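Local atomic coordinates of conjugal transfer protein TRWB (Escherichia coli, PDB entry 1E9R), a protein that acts as the coupling protein of bacterial conjugation, a hexameric, ring-helicase-like P-loop NTPase that probably uses nucleotide hydrolysis to move DNA toward the secretion channel. Residues Ile86-Gly91 with Phe244-Glu249; Asp92-Phe97 with Asn427-Phe432; Lys159-Ile164 with Arg185-Gly190; Leu154-Lys159 with Gly190-Ser195. All coordinates share one frame; numbering follows the deposited sequence.

How the interactions relate
Interactions 1 and 2 lie side by side, with centres about 10 Å apart, in the P-loop NTPase core; interactions 3 and 4, about 6 Å apart, sit in an all-helical region inserted between strands 103-105 and 243-247. About 35 Å separates the centres of interactions 1 and 3. Strand 83-89 is followed, after the turn Asp88-Gly91, by helix 92-97, so interactions 1 and 2 adjoin. Along the chain their segments alternate, and both enclose interactions 3 and 4; interaction 3 is nested inside the loop closed by interaction 4. Those two share helix 141-163, Lys159 and Gly190. The first pair thus ties the central sheet to the C-terminal tail; the second joins parts of the helical region.

Interaction 1: Ile86-Gly91 with Phe244-Glu249; sequences IVDPNG and FITWRE
Two neighbouring parallel strands of the central sheet of the P-loop NTPase core, 83-89 and 243-247, meet here at their C-terminal ends. Ile245 N donates to Ile86 O at 2.8 Å, nearly along the C=O axis, and Asp88 N returns a bond to Ile245 O from above the carbonyl plane. Farther along, Asn90, within the type II turn Asp88-Gly91, donates its N to Trp247 O at 2.8 Å. On one face of the sheet the Trp247 indole, with CG between its own N and carbonyl carbon (chi1 71°), lies over Pro89: Pro89 CA sits 3.9 Å from the centroid of the six-membered ring in a CH-pi contact. Val87 CG1 meets the ring edge at Trp247 CH2, 3.5 Å away. On the face of Ile86 and Phe244, Asp88 instead turns its carboxylate to the amides of Met93 and Leu94. The side chain of Asn90 accepts from Glu249 N through OD1 at 3.1 Å; an alanine here would probably loosen the hold on the chain after Trp247, since that acceptor would be gone. The backbone bonds and the indole packing thus fix the strand ends, while Asn90 extends the link into the loops beyond them.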
# COMPACT_ATOMS: atom_id res chain seq x y z
N ILE B 86 -11.87 -7.03 -36.60
CA ILE B 86 -12.63 -6.09 -35.80
C ILE B 86 -13.39 -6.74 -34.65
O ILE B 86 -14.17 -7.68 -34.86
CB ILE B 86 -13.65 -5.33 -36.68
CG1 ILE B 86 -12.93 -4.64 -37.84
CG2 ILE B 86 -14.42 -4.33 -35.86
CD1 ILE B 86 -13.86 -4.01 -38.87
N VAL B 87 -13.14 -6.25 -33.44
CA VAL B 87 -13.85 -6.73 -32.26
C VAL B 87 -15.11 -5.89 -32.39
O VAL B 87 -15.14 -4.70 -32.05
CB VAL B 87 -13.06 -6.42 -30.97
CG1 VAL B 87 -13.85 -6.83 -29.75
CG2 VAL B 87 -11.74 -7.17 -31.01
N ASP B 88 -16.14 -6.53 -32.92
CA ASP B 88 -17.38 -5.86 -33.25
C ASP B 88 -18.61 -6.18 -32.41
O ASP B 88 -19.34 -7.14 -32.67
CB ASP B 88 -17.65 -6.12 -34.74
CG ASP B 88 -18.82 -5.35 -35.28
OD1 ASP B 88 -19.08 -4.21 -34.84
OD2 ASP B 88 -19.46 -5.91 -36.20
N PRO B 89 -18.88 -5.36 -31.39
CA PRO B 89 -20.03 -5.54 -30.50
C PRO B 89 -21.34 -5.39 -31.27
O PRO B 89 -21.54 -4.42 -31.98
CB PRO B 89 -19.86 -4.41 -29.50
CG PRO B 89 -18.37 -4.18 -29.50
CD PRO B 89 -18.03 -4.25 -30.94
N ASN B 90 -22.22 -6.37 -31.12
CA ASN B 90 -23.52 -6.34 -31.79
C ASN B 90 -23.44 -6.35 -33.31
O ASN B 90 -24.40 -5.98 -33.98
CB ASN B 90 -24.30 -5.10 -31.35
CG ASN B 90 -24.56 -5.09 -29.88
OD1 ASN B 90 -25.10 -6.04 -29.32
ND2 ASN B 90 -24.19 -4.00 -29.22
N GLY B 91 -22.30 -6.77 -33.84
CA GLY B 91 -22.14 -6.83 -35.29
C GLY B 91 -22.43 -5.54 -36.05
O GLY B 91 -22.80 -5.59 -37.23
N PHE B 244 -14.75 -10.41 -38.47
CA PHE B 244 -15.58 -9.68 -37.52
C PHE B 244 -15.90 -10.57 -36.34
O PHE B 244 -16.57 -11.60 -36.51
CB PHE B 244 -16.90 -9.26 -38.14
CG PHE B 244 -16.76 -8.30 -39.27
CD1 PHE B 244 -16.37 -8.74 -40.53
CD2 PHE B 244 -17.03 -6.95 -39.07
CE1 PHE B 244 -16.26 -7.84 -41.59
CE2 PHE B 244 -16.92 -6.05 -40.12
CZ PHE B 244 -16.53 -6.49 -41.39
N ILE B 245 -15.42 -10.18 -35.17
CA ILE B 245 -15.69 -10.92 -33.94
C ILE B 245 -16.86 -10.20 -33.29
O ILE B 245 -16.70 -9.15 -32.67
CB ILE B 245 -14.48 -10.91 -32.99
CG1 ILE B 245 -13.32 -11.68 -33.64
CG2 ILE B 245 -14.85 -11.53 -31.65
CD1 ILE B 245 -12.04 -11.63 -32.87
N THR B 246 -18.05 -10.78 -33.45
CA THR B 246 -19.26 -10.17 -32.93
C THR B 246 -19.85 -10.95 -31.77
O THR B 246 -19.42 -12.07 -31.47
CB THR B 246 -20.33 -10.11 -34.03
OG1 THR B 246 -20.70 -11.44 -34.40
CG2 THR B 246 -19.79 -9.38 -35.27
N TRP B 247 -20.85 -10.35 -31.13
CA TRP B 247 -21.56 -10.96 -30.02
C TRP B 247 -22.67 -10.02 -29.60
O TRP B 247 -22.53 -8.80 -29.73
CB TRP B 247 -20.61 -11.23 -28.85
CG TRP B 247 -20.15 -10.00 -28.12
CD1 TRP B 247 -20.75 -9.42 -27.04
CD2 TRP B 247 -19.02 -9.18 -28.44
NE1 TRP B 247 -20.06 -8.29 -26.67
CE2 TRP B 247 -18.99 -8.12 -27.52
CE3 TRP B 247 -18.02 -9.24 -29.42
CZ2 TRP B 247 -18.02 -7.12 -27.54
CZ3 TRP B 247 -17.05 -8.25 -29.45
CH2 TRP B 247 -17.06 -7.21 -28.51
N ARG B 248 -23.79 -10.56 -29.14
CA ARG B 248 -24.89 -9.72 -28.69
C ARG B 248 -24.50 -9.32 -27.28
O ARG B 248 -24.12 -10.17 -26.47
CB ARG B 248 -26.22 -10.48 -28.75
CG ARG B 248 -26.97 -10.23 -30.07
CD ARG B 248 -28.12 -11.20 -30.31
NE ARG B 248 -28.78 -11.64 -29.08
CZ ARG B 248 -29.51 -10.87 -28.28
NH1 ARG B 248 -29.69 -9.58 -28.55
NH2 ARG B 248 -30.07 -11.40 -27.19
N GLU B 249 -24.58 -8.03 -26.98
CA GLU B 249 -24.14 -7.55 -25.68
C GLU B 249 -24.74 -8.12 -24.40
O GLU B 249 -24.10 -8.02 -23.35
CB GLU B 249 -24.18 -6.03 -25.63
CG GLU B 249 -25.51 -5.39 -25.92
CD GLU B 249 -25.40 -3.87 -25.92
OE1 GLU B 249 -24.26 -3.36 -25.77
OE2 GLU B 249 -26.44 -3.18 -26.07

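Interaction 2: Asp92-Phe97 with Asn427-Phe432; sequences DMLSKF and NRQPAF
The C-terminal tail, after strand 415-419, packs here on the short helix that follows strand 83-89. Ser95 adopts the crowded first torsion, chi1 72°, with OG between its own N and carbonyl carbon, which turns the hydroxyl back into helix 92-97 to donate to Asp92 O at 2.6 Å. Its CB packs on the tail, 3.9 Å from Ala431 CB. Leu94 has CG anti to the backbone N (chi1 164°): CD1 approaches Gln429 NE2, CD2 lies 3.6 Å from Ala431 O, and the side chain also reaches back to Phe244 and Thr246. The extended Gln429 crosses Leu94 obliquely. Lys96 is fully stretched out, its CG 3.9 Å from Asn427 ND2, and its NZ makes a salt bridge to Asp92 OD1 at 3.3 Å, weak as a hydrogen bond; Asp92 OD2 pairs with Arg71. One backbone bond joins the segments, Arg428 N to Ser95 O at 2.8 Å, nearly along the C=O axis though bent at the N-H (131°). Across the segments the tail is thus met by this carbonyl and by close carbon-to-polar packing, while Lys96 pairs within its own helix and Arg428, bent at chi3, with Gly98 O; Arg111 also bonds to Pro430 O.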
# COMPACT_ATOMS: atom_id res chain seq x y z
N ASP B 92 -22.27 -4.39 -35.39
CA ASP B 92 -22.52 -3.10 -36.03
C ASP B 92 -21.67 -2.87 -37.28
O ASP B 92 -22.19 -2.51 -38.34
CB ASP B 92 -22.27 -1.96 -35.04
CG ASP B 92 -22.20 -0.61 -35.73
OD1 ASP B 92 -23.20 -0.20 -36.37
OD2 ASP B 92 -21.14 0.06 -35.63
N MET B 93 -20.37 -3.07 -37.17
CA MET B 93 -19.49 -2.87 -38.32
C MET B 93 -19.69 -3.95 -39.37
O MET B 93 -19.53 -3.70 -40.56
CB MET B 93 -18.03 -2.86 -37.87
CG MET B 93 -17.66 -1.61 -37.10
SD MET B 93 -16.13 -0.93 -37.74
CE MET B 93 -15.14 -0.77 -36.17
N LEU B 94 -20.04 -5.14 -38.92
CA LEU B 94 -20.29 -6.27 -39.82
C LEU B 94 -21.48 -5.93 -40.70
O LEU B 94 -21.47 -6.19 -41.91
CB LEU B 94 -20.60 -7.53 -39.01
CG LEU B 94 -21.25 -8.70 -39.77
CD1 LEU B 94 -20.28 -9.27 -40.80
CD2 LEU B 94 -21.67 -9.78 -38.79
N SER B 95 -22.50 -5.33 -40.08
CA SER B 95 -23.71 -4.97 -40.79
C SER B 95 -23.49 -3.85 -41.80
O SER B 95 -24.23 -3.74 -42.77
CB SER B 95 -24.78 -4.56 -39.79
OG SER B 95 -24.48 -3.31 -39.20
N LYS B 96 -22.47 -3.03 -41.60
CA LYS B 96 -22.22 -1.94 -42.53
C LYS B 96 -21.06 -2.16 -43.47
O LYS B 96 -21.06 -1.65 -44.59
CB LYS B 96 -22.01 -0.63 -41.77
CG LYS B 96 -23.27 -0.12 -41.11
CD LYS B 96 -22.95 1.00 -40.14
CE LYS B 96 -24.18 1.43 -39.35
NZ LYS B 96 -23.82 2.44 -38.30
N PHE B 97 -20.06 -2.93 -43.04
CA PHE B 97 -18.90 -3.15 -43.89
C PHE B 97 -18.64 -4.60 -44.29
O PHE B 97 -17.70 -4.89 -45.03
CB PHE B 97 -17.65 -2.60 -43.20
CG PHE B 97 -17.78 -1.17 -42.75
CD1 PHE B 97 -18.11 -0.17 -43.66
CD2 PHE B 97 -17.58 -0.84 -41.42
CE1 PHE B 97 -18.24 1.15 -43.24
CE2 PHE B 97 -17.70 0.48 -41.00
CZ PHE B 97 -18.03 1.47 -41.91
N ASN B 427 -27.01 -0.46 -44.10
CA ASN B 427 -26.82 -1.86 -43.74
C ASN B 427 -26.68 -2.74 -44.97
O ASN B 427 -27.64 -2.97 -45.69
CB ASN B 427 -27.99 -2.35 -42.90
CG ASN B 427 -28.11 -1.60 -41.60
OD1 ASN B 427 -29.10 -1.75 -40.87
ND2 ASN B 427 -27.10 -0.80 -41.27
N ARG B 428 -25.47 -3.24 -45.20
CA ARG B 428 -25.22 -4.10 -46.35
C ARG B 428 -25.25 -5.56 -45.92
O ARG B 428 -24.75 -6.44 -46.62
CB ARG B 428 -23.87 -3.74 -46.98
CG ARG B 428 -22.66 -4.37 -46.34
CD ARG B 428 -21.39 -3.58 -46.65
NE ARG B 428 -21.21 -3.28 -48.07
CZ ARG B 428 -20.90 -4.17 -49.01
NH1 ARG B 428 -20.74 -5.45 -48.70
NH2 ARG B 428 -20.73 -3.77 -50.26
N GLN B 429 -25.86 -5.82 -44.76
CA GLN B 429 -25.94 -7.18 -44.24
C GLN B 429 -26.56 -7.13 -42.84
O GLN B 429 -26.51 -6.10 -42.17
CB GLN B 429 -24.53 -7.78 -44.17
CG GLN B 429 -24.47 -9.28 -44.24
CD GLN B 429 -23.04 -9.79 -44.21
OE1 GLN B 429 -22.80 -11.00 -44.30
NE2 GLN B 429 -22.09 -8.88 -44.09
N PRO B 430 -27.19 -8.23 -42.39
CA PRO B 430 -27.77 -8.21 -41.05
C PRO B 430 -26.68 -8.35 -39.96
O PRO B 430 -25.75 -9.14 -40.10
CB PRO B 430 -28.75 -9.39 -41.07
CG PRO B 430 -28.09 -10.34 -42.00
CD PRO B 430 -27.61 -9.44 -43.12
N ALA B 431 -26.80 -7.56 -38.90
CA ALA B 431 -25.83 -7.59 -37.82
C ALA B 431 -25.73 -8.97 -37.15
O ALA B 431 -24.64 -9.44 -36.84
CB ALA B 431 -26.18 -6.54 -36.78
N PHE B 432 -26.88 -9.60 -36.93
CA PHE B 432 -26.91 -10.91 -36.30
C PHE B 432 -27.91 -11.85 -36.97
O PHE B 432 -29.02 -11.45 -37.30
CB PHE B 432 -27.28 -10.74 -34.82
CG PHE B 432 -27.35 -12.04 -34.04
CD1 PHE B 432 -26.20 -12.81 -33.82
CD2 PHE B 432 -28.56 -12.48 -33.49
CE1 PHE B 432 -26.26 -14.00 -33.07
CE2 PHE B 432 -28.63 -13.66 -32.74
CZ PHE B 432 -27.48 -14.42 -32.53

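Interaction 3: Lys159-Ile164 with Arg185-Gly190; sequences KKLALI and RGFLEG
Lys160 sets CG anti to its backbone N (chi1 -176°) and keeps every later torsion near 180°, so the chain runs out from helix 141-163 as a straight rod toward the end of helix 181-188. Phe187 answers with CG also anti to the backbone N (chi1 -177°), which swings its ring back across the gap, and the two side chains meet tip to tip. The aliphatic part of the lysine lies over one face of the ring, offset toward the rim: Lys160 CD is 3.9 Å from the Phe187 ring centroid, in a CH-pi contact, and 3.6 Å from Phe187 CZ. Farther along, the ammonium nitrogen Lys160 NZ stands 4.3 Å from the Phe187 centroid, 15° off the ring normal, in a cation-pi arrangement. Lys160 NZ also donates to Phe187 O, in the carbonyl plane and on a lone pair; at 2.5 Å in the model this bond is very short. Glu189 O is a further carbonyl near Lys160 NZ, at 3.5 Å. Leu161 crosses the ring at about a right angle, its CD2 3.9 Å from Phe187 CZ, and Trp175 of helix 169-178 stacks on the phenyl ring as well. Phe187 thereby joins helices 141-163, 169-178 and 181-188. Lys160 serves the contact twice over, its methylenes as apolar cover for the aromatic ring and its charge for a carbonyl in the last turn of the helix, where the helix dipole would probably favour a positive group.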
# COMPACT_ATOMS: atom_id res chain seq x y z
N LYS B 159 -3.07 -32.06 -25.65
CA LYS B 159 -1.99 -32.68 -26.41
C LYS B 159 -2.21 -34.18 -26.58
O LYS B 159 -1.96 -34.73 -27.66
CB LYS B 159 -0.65 -32.44 -25.73
CG LYS B 159 0.56 -32.76 -26.59
CD LYS B 159 1.85 -32.72 -25.77
CE LYS B 159 2.10 -31.35 -25.11
NZ LYS B 159 3.39 -31.30 -24.34
N LYS B 160 -2.70 -34.84 -25.53
CA LYS B 160 -2.96 -36.28 -25.57
C LYS B 160 -4.18 -36.63 -26.43
O LYS B 160 -4.16 -37.60 -27.19
CB LYS B 160 -3.16 -36.83 -24.16
CG LYS B 160 -3.34 -38.35 -24.11
CD LYS B 160 -3.31 -38.90 -22.68
CE LYS B 160 -3.54 -40.41 -22.66
NZ LYS B 160 -3.44 -40.98 -21.29
N LEU B 161 -5.25 -35.84 -26.29
CA LEU B 161 -6.45 -36.04 -27.09
C LEU B 161 -6.10 -35.92 -28.58
O LEU B 161 -6.56 -36.71 -29.40
CB LEU B 161 -7.51 -34.99 -26.72
CG LEU B 161 -8.20 -35.19 -25.38
CD1 LEU B 161 -9.09 -34.00 -25.09
CD2 LEU B 161 -9.02 -36.47 -25.40
N ALA B 162 -5.27 -34.94 -28.91
CA ALA B 162 -4.84 -34.75 -30.30
C ALA B 162 -4.05 -35.97 -30.76
O ALA B 162 -4.15 -36.38 -31.92
CB ALA B 162 -3.99 -33.50 -30.42
N LEU B 163 -3.25 -36.54 -29.85
CA LEU B 163 -2.45 -37.72 -30.15
C LEU B 163 -3.30 -38.96 -30.40
O LEU B 163 -3.08 -39.68 -31.39
CB LEU B 163 -1.49 -38.03 -29.01
CG LEU B 163 -0.07 -37.50 -29.16
CD1 LEU B 163 0.83 -38.21 -28.15
CD2 LEU B 163 0.44 -37.76 -30.58
N ILE B 164 -4.24 -39.23 -29.50
CA ILE B 164 -5.10 -40.39 -29.66
C ILE B 164 -6.14 -40.17 -30.77
O ILE B 164 -7.03 -41.00 -30.98
CB ILE B 164 -5.78 -40.81 -28.31
CG1 ILE B 164 -6.86 -39.81 -27.91
CG2 ILE B 164 -4.73 -40.88 -27.21
CD1 ILE B 164 -7.50 -40.15 -26.58
N ARG B 185 -6.46 -38.21 -13.24
CA ARG B 185 -5.10 -38.61 -12.90
C ARG B 185 -4.65 -39.75 -13.82
O ARG B 185 -3.55 -39.72 -14.36
CB ARG B 185 -5.04 -39.08 -11.45
CG ARG B 185 -5.11 -37.98 -10.40
CD ARG B 185 -3.72 -37.64 -9.92
NE ARG B 185 -3.71 -36.64 -8.85
CZ ARG B 185 -4.30 -36.80 -7.67
NH1 ARG B 185 -4.97 -37.91 -7.41
NH2 ARG B 185 -4.23 -35.84 -6.76
N GLY B 186 -5.50 -40.75 -13.98
CA GLY B 186 -5.17 -41.87 -14.84
C GLY B 186 -4.99 -41.45 -16.28
O GLY B 186 -4.08 -41.93 -16.97
N PHE B 187 -5.86 -40.56 -16.75
CA PHE B 187 -5.77 -40.08 -18.11
C PHE B 187 -4.44 -39.36 -18.29
O PHE B 187 -3.77 -39.50 -19.31
CB PHE B 187 -6.90 -39.12 -18.44
CG PHE B 187 -6.89 -38.65 -19.85
CD1 PHE B 187 -7.34 -39.48 -20.87
CD2 PHE B 187 -6.36 -37.41 -20.18
CE1 PHE B 187 -7.26 -39.08 -22.21
CE2 PHE B 187 -6.27 -37.00 -21.51
CZ PHE B 187 -6.73 -37.83 -22.52
N LEU B 188 -4.06 -38.58 -17.28
CA LEU B 188 -2.81 -37.83 -17.33
C LEU B 188 -1.56 -38.69 -17.28
O LEU B 188 -0.48 -38.23 -17.67
CB LEU B 188 -2.76 -36.80 -16.20
CG LEU B 188 -3.68 -35.60 -16.45
CD1 LEU B 188 -3.67 -34.70 -15.23
CD2 LEU B 188 -3.20 -34.86 -17.70
N GLU B 189 -1.68 -39.93 -16.80
CA GLU B 189 -0.52 -40.81 -16.75
C GLU B 189 0.07 -40.87 -18.16
O GLU B 189 -0.66 -41.00 -19.14
CB GLU B 189 -0.93 -42.22 -16.32
CG GLU B 189 -1.08 -42.41 -14.83
CD GLU B 189 -1.76 -43.73 -14.49
OE1 GLU B 189 -1.45 -44.75 -15.16
OE2 GLU B 189 -2.60 -43.76 -13.57
N GLY B 190 1.38 -40.76 -18.26
CA GLY B 190 1.99 -40.79 -19.57
C GLY B 190 2.24 -39.40 -20.13
O GLY B 190 2.95 -39.25 -21.13

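Interaction 4: Leu154-Lys159 with Gly190-Ser195; sequences LRETAK and GTLAES
Hydrogen bonding centres on the carboxylate of Glu156, in helix 141-163. Leu192 N donates to Glu156 OE1 at 3.0 Å with an N-H angle of 149°, reaching the oxygen from above the carboxylate plane. The Glu156 side chain is bent at chi2 (-50°), which folds the carboxylate over toward the turn. Across the turn itself, a type I turn from Thr191 to Glu194, Glu194 N bonds back to Thr191 O. Thr191 OG1 accepts from Ala193 N at 3.3 Å, an ST turn, and is also bonded to Leu188 O, while Gly190 N donates to Glu194 OE1.

The ionic component is a salt bridge within the helix: Lys159 NZ lies 3.0 Å from Glu156 OE2 and takes its syn lone pair. One carboxylate therefore has each oxygen engaged, OE1 by the turn and OE2 by an ammonium whose charge would probably help keep the acid ionised.

The apolar pair is Ala193 CB and Glu156 CG, 3.8 Å apart. Separately, Leu192 CB packs against the carboxylate, 3.5 Å from Glu156 CD, the leucine crossing the glutamate obliquely. Replacing Glu156 by an alanine would probably leave the turn less firmly held, since the acceptor for Leu192 N and the salt-bridge oxygen for Lys159 would be removed.

Behind the contact, Leu154, Thr157 and Ala158 pack on Leu172 of helix 169-178, and Lys159 lies on Trp127 of helix 126-134. Beyond the turn, Ser195 OG bonds to Ile178 O of a neighbouring subunit, so this loop between helices 181-188 and 201-217 also lies at a subunit interface.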
# COMPACT_ATOMS: atom_id res chain seq x y z
N LEU B 154 -4.50 -27.95 -19.21
CA LEU B 154 -5.04 -27.79 -20.54
C LEU B 154 -4.11 -28.31 -21.63
O LEU B 154 -4.51 -29.17 -22.40
CB LEU B 154 -5.34 -26.32 -20.83
CG LEU B 154 -5.97 -26.08 -22.21
CD1 LEU B 154 -7.39 -26.63 -22.24
CD2 LEU B 154 -5.97 -24.59 -22.53
N ARG B 155 -2.88 -27.81 -21.69
CA ARG B 155 -1.98 -28.24 -22.75
C ARG B 155 -1.64 -29.72 -22.77
O ARG B 155 -1.50 -30.31 -23.85
CB ARG B 155 -0.70 -27.38 -22.74
CG ARG B 155 0.32 -27.70 -21.68
CD ARG B 155 1.55 -26.81 -21.84
NE ARG B 155 1.46 -25.62 -21.01
CZ ARG B 155 1.95 -25.53 -19.78
NH1 ARG B 155 2.57 -26.57 -19.24
NH2 ARG B 155 1.81 -24.42 -19.08
N GLU B 156 -1.52 -30.35 -21.61
CA GLU B 156 -1.22 -31.78 -21.56
C GLU B 156 -2.44 -32.63 -21.94
O GLU B 156 -2.31 -33.60 -22.68
CB GLU B 156 -0.70 -32.18 -20.18
CG GLU B 156 0.71 -31.68 -19.90
CD GLU B 156 1.70 -32.00 -21.02
OE1 GLU B 156 1.86 -33.20 -21.36
OE2 GLU B 156 2.31 -31.07 -21.57
N THR B 157 -3.62 -32.26 -21.45
CA THR B 157 -4.83 -33.00 -21.77
C THR B 157 -5.11 -32.90 -23.26
O THR B 157 -5.31 -33.91 -23.93
CB THR B 157 -6.06 -32.46 -21.00
OG1 THR B 157 -5.83 -32.58 -19.60
CG2 THR B 157 -7.32 -33.24 -21.36
N ALA B 158 -5.12 -31.67 -23.78
CA ALA B 158 -5.38 -31.43 -25.19
C ALA B 158 -4.33 -32.11 -26.07
O ALA B 158 -4.67 -32.66 -27.11
CB ALA B 158 -5.40 -29.93 -25.47
N LYS B 159 -3.07 -32.06 -25.65
CA LYS B 159 -1.99 -32.68 -26.41
C LYS B 159 -2.21 -34.18 -26.58
O LYS B 159 -1.96 -34.73 -27.66
CB LYS B 159 -0.65 -32.44 -25.73
CG LYS B 159 0.56 -32.76 -26.59
CD LYS B 159 1.85 -32.72 -25.77
CE LYS B 159 2.10 -31.35 -25.11
NZ LYS B 159 3.39 -31.30 -24.34
N GLY B 190 1.38 -40.76 -18.26
CA GLY B 190 1.99 -40.79 -19.57
C GLY B 190 2.24 -39.40 -20.13
O GLY B 190 2.95 -39.25 -21.13
N THR B 191 1.66 -38.38 -19.50
CA THR B 191 1.86 -37.00 -19.94
C THR B 191 2.79 -36.28 -18.98
O THR B 191 3.12 -36.80 -17.90
CB THR B 191 0.55 -36.21 -19.99
OG1 THR B 191 0.03 -36.06 -18.66
CG2 THR B 191 -0.47 -36.93 -20.85
N LEU B 192 3.20 -35.07 -19.36
CA LEU B 192 4.08 -34.27 -18.52
C LEU B 192 3.40 -33.85 -17.21
O LEU B 192 4.08 -33.45 -16.27
CB LEU B 192 4.55 -33.04 -19.28
CG LEU B 192 5.48 -33.32 -20.46
CD1 LEU B 192 5.83 -32.01 -21.15
CD2 LEU B 192 6.74 -34.02 -19.96
N ALA B 193 2.08 -33.97 -17.17
CA ALA B 193 1.31 -33.59 -15.99
C ALA B 193 1.02 -34.77 -15.05
O ALA B 193 0.33 -34.61 -14.03
CB ALA B 193 -0.00 -32.94 -16.40
N GLU B 194 1.54 -35.94 -15.38
CA GLU B 194 1.29 -37.12 -14.56
C GLU B 194 1.58 -36.93 -13.09
O GLU B 194 0.66 -36.97 -12.25
CB GLU B 194 2.10 -38.31 -15.07
CG GLU B 194 1.82 -39.57 -14.28
CD GLU B 194 2.60 -40.77 -14.80
OE1 GLU B 194 3.36 -40.62 -15.79
OE2 GLU B 194 2.44 -41.87 -14.21
N SER B 195 2.85 -36.73 -12.77
CA SER B 195 3.26 -36.56 -11.38
C SER B 195 3.18 -35.16 -10.80
O SER B 195 3.24 -35.01 -9.58
CB SER B 195 4.69 -37.10 -11.22
OG SER B 195 4.76 -38.45 -11.64